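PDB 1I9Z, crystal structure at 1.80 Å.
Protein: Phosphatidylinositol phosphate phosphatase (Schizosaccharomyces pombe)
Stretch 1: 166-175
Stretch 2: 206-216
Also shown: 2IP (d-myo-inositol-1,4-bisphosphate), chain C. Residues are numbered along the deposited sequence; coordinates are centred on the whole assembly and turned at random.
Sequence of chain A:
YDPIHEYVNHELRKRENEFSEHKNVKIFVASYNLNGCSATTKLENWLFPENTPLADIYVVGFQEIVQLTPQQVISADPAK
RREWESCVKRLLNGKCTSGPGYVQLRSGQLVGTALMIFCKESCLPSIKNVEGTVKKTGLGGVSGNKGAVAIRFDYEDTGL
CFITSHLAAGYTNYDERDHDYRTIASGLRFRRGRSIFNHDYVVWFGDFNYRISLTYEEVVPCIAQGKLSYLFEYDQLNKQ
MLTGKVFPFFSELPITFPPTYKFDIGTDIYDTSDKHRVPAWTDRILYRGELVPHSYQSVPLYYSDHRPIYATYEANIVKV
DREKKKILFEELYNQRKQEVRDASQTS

Stretch 1, residues 166-175: HLAAGYTNYD
Stretch 2 (206-216) GDFNYRISLTY

Two loops run alongside each other from a single parallel beta bridge, held by three hydrogen bonds and a thin apolar seam, and together they present backbone and guanidinium donors to an inositol bisphosphate.

The register begins with His166 beside Asp207, CA to CA 4.9 Å, both extended (phi/psi -136/110 and -96/89). It continues through Leu167 with Phe208 at 4.8 Å and Ala169 with Asn209 at 5.7 Å, then widens to 6.3 Å between the CA atoms of Tyr171 and Arg211. In all, 644 Å² is buried between the stretches. At the bridge, Leu167 N donates to Asp207 O at 2.9 Å and 163°, while His166 CA makes a CA-H...O contact to the same Asp207 O at 3.3 Å. The side chains of His166 and Asp207 share one face of the sheet; both are t at chi1, with chi2 -8° and -12°, and His166 CE1 lies 3.3 Å from Asp207 OD2.

Beyond the bridge the pairing passes from backbone to side chain. Asn209 sits in a left-handed conformation (72/8), its CA-to-CB bond pointing toward the first stretch, with chi1 at -108° and chi2 at -41°. Its ND2 donates to Leu167 O at 2.8 Å and 166°, so a side-chain amide takes the carbonyl just past the bridge. The same ND2 lies at the edge of the His166 ring, 3.6 Å from CE1. The CA-to-CB bond of Leu167 (mt) runs sideways, and the side chain supplies the apolar filling: its CD1 is 3.9 Å from Phe208 CB and 4.3 Å from Tyr210 CE1. Tyr210 (chi1 m) also meets Tyr174, CE2 to CB 4.0 Å.

The CA-to-CB bond of Arg211 points toward the first stretch, and the side chain folds back on its own loop, with chi angles of -52°, -57°, 175° and 88°. Its NE donates to Asn209 O at 2.8 Å, and its NH2 to Asn209 OD1 at 2.9 Å; Asn209 therefore braces the arginine with its acceptors while its ND2 ties the loops together. Gly170 O and Tyr171 N lie over one face of the guanidinium. From this position Arg211 NH1 reaches 2IP O5 at 3.0 Å and O6 at 3.2 Å.

Gly170 adopts 139/146, where a CB would jam against the preceding carbonyl oxygen and come within 1.9 Å of Asn173 OD1; the backbone itself calls for glycine. Its CA comes 3.0 Å from 2IP O12, and the next amide, Tyr171 N, donates to that O12 at 3.2 Å. Asn173, p at chi1, steadies this turn through ND2 to Ala169 O, 3.0 Å, and Tyr174 then enters a helix.

Tyr171 leaves its backbone (-69/-55) with CA-to-CB pointing away, but chi1 at -179° and chi2 at 61° bring the ring end back. Its OH donates to Leu214 O at 2.6 Å, close to the ring plane. Tyr171 CE1 passes 3.5 Å from Ile212 O. This long reach fastens the far end of the second loop, well beyond the bridge.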

# COMPACT_ATOMS: atom_id res chain seq x y z
N HIS A 166 11.47 1.93 -2.29
CA HIS A 166 12.18 2.78 -3.25
C HIS A 166 13.10 1.79 -3.89
O HIS A 166 14.02 1.26 -3.21
CB HIS A 166 12.97 3.84 -2.50
CG HIS A 166 13.47 4.97 -3.35
ND1 HIS A 166 13.39 4.99 -4.73
CD2 HIS A 166 14.13 6.10 -2.99
CE1 HIS A 166 13.99 6.09 -5.19
NE2 HIS A 166 14.44 6.77 -4.14
N LEU A 167 12.84 1.47 -5.18
CA LEU A 167 13.67 0.47 -5.86
C LEU A 167 14.76 1.02 -6.74
O LEU A 167 14.90 2.27 -6.95
CB LEU A 167 12.75 -0.51 -6.65
CG LEU A 167 11.53 -1.06 -5.92
CD1 LEU A 167 10.78 -2.07 -6.86
CD2 LEU A 167 11.97 -1.75 -4.52
N ALA A 168 15.59 0.12 -7.28
CA ALA A 168 16.77 0.58 -8.05
C ALA A 168 16.49 1.61 -9.12
O ALA A 168 15.56 1.40 -9.91
CB ALA A 168 17.49 -0.58 -8.67
N ALA A 169 17.31 2.67 -9.20
CA ALA A 169 17.09 3.73 -10.20
C ALA A 169 17.83 3.33 -11.46
O ALA A 169 18.75 2.50 -11.41
CB ALA A 169 17.66 5.07 -9.70
N GLY A 170 17.43 3.92 -12.58
CA GLY A 170 18.13 3.62 -13.81
C GLY A 170 17.12 3.47 -14.93
O GLY A 170 15.98 3.03 -14.71
N TYR A 171 17.51 3.89 -16.12
CA TYR A 171 16.62 3.79 -17.26
C TYR A 171 16.35 2.37 -17.75
O TYR A 171 15.20 1.92 -17.83
CB TYR A 171 17.22 4.61 -18.40
CG TYR A 171 16.35 4.59 -19.63
CD1 TYR A 171 15.07 5.10 -19.60
CD2 TYR A 171 16.84 4.09 -20.85
CE1 TYR A 171 14.26 5.13 -20.75
CE2 TYR A 171 16.05 4.11 -22.01
CZ TYR A 171 14.75 4.65 -21.94
OH TYR A 171 14.01 4.79 -23.10
N THR A 172 17.40 1.63 -18.04
CA THR A 172 17.20 0.28 -18.58
C THR A 172 17.25 -0.90 -17.59
O THR A 172 16.91 -2.02 -17.95
CB THR A 172 18.29 -0.05 -19.63
OG1 THR A 172 19.53 -0.18 -18.93
CG2 THR A 172 18.41 1.06 -20.68
N ASN A 173 17.64 -0.65 -16.34
CA ASN A 173 17.83 -1.78 -15.44
C ASN A 173 16.63 -2.30 -14.72
O ASN A 173 16.60 -2.37 -13.46
CB ASN A 173 18.91 -1.45 -14.43
CG ASN A 173 18.58 -0.30 -13.64
OD1 ASN A 173 18.09 0.71 -14.18
ND2 ASN A 173 18.85 -0.38 -12.33
N TYR A 174 15.63 -2.69 -15.50
CA TYR A 174 14.45 -3.24 -14.90
C TYR A 174 14.77 -4.64 -14.36
O TYR A 174 14.09 -5.09 -13.43
CB TYR A 174 13.23 -3.24 -15.85
CG TYR A 174 13.39 -4.10 -17.08
CD1 TYR A 174 13.26 -5.49 -17.00
CD2 TYR A 174 13.71 -3.54 -18.33
CE1 TYR A 174 13.47 -6.31 -18.14
CE2 TYR A 174 13.92 -4.36 -19.47
CZ TYR A 174 13.81 -5.73 -19.36
OH TYR A 174 14.12 -6.58 -20.44
N ASP A 175 15.81 -5.30 -14.86
CA ASP A 175 16.11 -6.63 -14.24
C ASP A 175 16.52 -6.41 -12.75
O ASP A 175 16.22 -7.21 -11.87
CB ASP A 175 17.28 -7.35 -14.91
CG ASP A 175 16.94 -7.85 -16.30
OD1 ASP A 175 15.76 -8.11 -16.58
OD2 ASP A 175 17.88 -8.00 -17.10
N GLY A 206 5.05 2.81 -3.88
CA GLY A 206 6.18 3.73 -3.73
C GLY A 206 6.84 4.06 -5.04
O GLY A 206 6.20 4.01 -6.07
N ASP A 207 8.12 4.40 -5.00
CA ASP A 207 8.87 4.78 -6.19
C ASP A 207 9.56 3.48 -6.61
O ASP A 207 10.70 3.18 -6.22
CB ASP A 207 9.93 5.84 -5.85
CG ASP A 207 10.71 6.30 -7.09
OD1 ASP A 207 10.60 5.61 -8.15
OD2 ASP A 207 11.45 7.31 -6.98
N PHE A 208 8.83 2.72 -7.43
CA PHE A 208 9.39 1.44 -7.91
C PHE A 208 10.42 1.69 -9.00
O PHE A 208 11.15 0.79 -9.39
CB PHE A 208 8.27 0.48 -8.40
CG PHE A 208 7.29 0.06 -7.34
CD1 PHE A 208 7.60 0.15 -5.97
CD2 PHE A 208 6.06 -0.54 -7.72
CE1 PHE A 208 6.74 -0.36 -5.02
CE2 PHE A 208 5.20 -1.05 -6.78
CZ PHE A 208 5.54 -0.97 -5.41
N ASN A 209 10.43 2.91 -9.56
CA ASN A 209 11.44 3.31 -10.52
C ASN A 209 11.37 2.72 -11.91
O ASN A 209 12.27 2.96 -12.70
CB ASN A 209 12.88 3.13 -9.97
CG ASN A 209 13.59 4.50 -9.64
OD1 ASN A 209 13.48 5.46 -10.39
ND2 ASN A 209 14.28 4.57 -8.47
N TYR A 210 10.30 1.99 -12.21
CA TYR A 210 10.14 1.44 -13.55
C TYR A 210 9.87 2.57 -14.51
O TYR A 210 9.15 3.57 -14.17
CB TYR A 210 9.03 0.42 -13.58
CG TYR A 210 9.43 -0.91 -12.92
CD1 TYR A 210 9.15 -1.14 -11.57
CD2 TYR A 210 10.03 -1.93 -13.66
CE1 TYR A 210 9.45 -2.36 -10.96
CE2 TYR A 210 10.36 -3.15 -13.05
CZ TYR A 210 10.05 -3.34 -11.68
OH TYR A 210 10.34 -4.53 -11.11
N ARG A 211 10.38 2.40 -15.73
CA ARG A 211 10.38 3.50 -16.73
C ARG A 211 9.59 3.20 -18.02
O ARG A 211 9.06 2.08 -18.21
CB ARG A 211 11.83 3.83 -17.13
CG ARG A 211 12.80 4.10 -15.93
CD ARG A 211 12.30 5.25 -15.03
NE ARG A 211 13.17 5.39 -13.86
CZ ARG A 211 14.28 6.14 -13.84
NH1 ARG A 211 14.64 6.82 -14.93
NH2 ARG A 211 15.07 6.14 -12.74
N ILE A 212 9.41 4.26 -18.84
CA ILE A 212 8.73 4.05 -20.15
C ILE A 212 9.90 3.87 -21.12
O ILE A 212 10.77 4.75 -21.26
CB ILE A 212 7.90 5.29 -20.52
CG1 ILE A 212 6.74 5.43 -19.51
CG2 ILE A 212 7.36 5.17 -21.97
CD1 ILE A 212 6.06 6.79 -19.70
N SER A 213 9.92 2.73 -21.86
CA SER A 213 11.05 2.46 -22.72
C SER A 213 11.03 3.15 -24.10
O SER A 213 11.13 2.46 -25.15
CB SER A 213 11.20 0.91 -22.90
OG SER A 213 11.03 0.28 -21.62
N LEU A 214 10.88 4.48 -24.09
CA LEU A 214 10.94 5.28 -25.33
C LEU A 214 11.89 6.46 -25.00
O LEU A 214 12.30 6.60 -23.84
CB LEU A 214 9.55 5.75 -25.79
CG LEU A 214 8.53 4.67 -26.16
CD1 LEU A 214 7.15 5.36 -26.26
CD2 LEU A 214 8.89 4.02 -27.54
N THR A 215 12.28 7.27 -25.99
CA THR A 215 13.17 8.41 -25.73
C THR A 215 12.35 9.63 -25.30
O THR A 215 11.12 9.70 -25.45
CB THR A 215 13.94 8.85 -27.00
OG1 THR A 215 12.94 9.25 -27.98
CG2 THR A 215 14.82 7.70 -27.55
N TYR A 216 13.06 10.56 -24.69
CA TYR A 216 12.50 11.83 -24.19
C TYR A 216 11.70 12.50 -25.30
O TYR A 216 10.58 12.93 -25.11
CB TYR A 216 13.68 12.73 -23.78
CG TYR A 216 13.27 14.05 -23.15
CD1 TYR A 216 13.34 14.23 -21.74
CD2 TYR A 216 12.87 15.11 -23.95
CE1 TYR A 216 13.01 15.46 -21.16
CE2 TYR A 216 12.56 16.36 -23.39
CZ TYR A 216 12.63 16.54 -21.97
OH TYR A 216 12.26 17.79 -21.43
C1 2IP C . 19.97 7.21 -14.13
C2 2IP C . 20.58 7.73 -12.81
C3 2IP C . 20.01 9.14 -12.41
C4 2IP C . 18.46 9.18 -12.34
C5 2IP C . 17.93 8.78 -13.74
C6 2IP C . 18.40 7.36 -14.16
O1 2IP C . 20.59 6.87 -15.34
O2 2IP C . 20.33 6.87 -11.73
O3 2IP C . 20.48 9.51 -11.15
O4 2IP C . 18.04 10.54 -12.00
O5 2IP C . 16.51 8.81 -13.75
O6 2IP C . 17.82 7.23 -15.46
P4 2IP C . 17.31 10.92 -10.65
O41 2IP C . 16.08 9.94 -10.52
O42 2IP C . 16.86 12.31 -10.71
O43 2IP C . 18.41 10.69 -9.60
P1 2IP C . 20.88 5.56 -16.02
O11 2IP C . 22.38 5.67 -16.35
O12 2IP C . 20.62 4.26 -15.29
O13 2IP C . 20.13 5.66 -17.36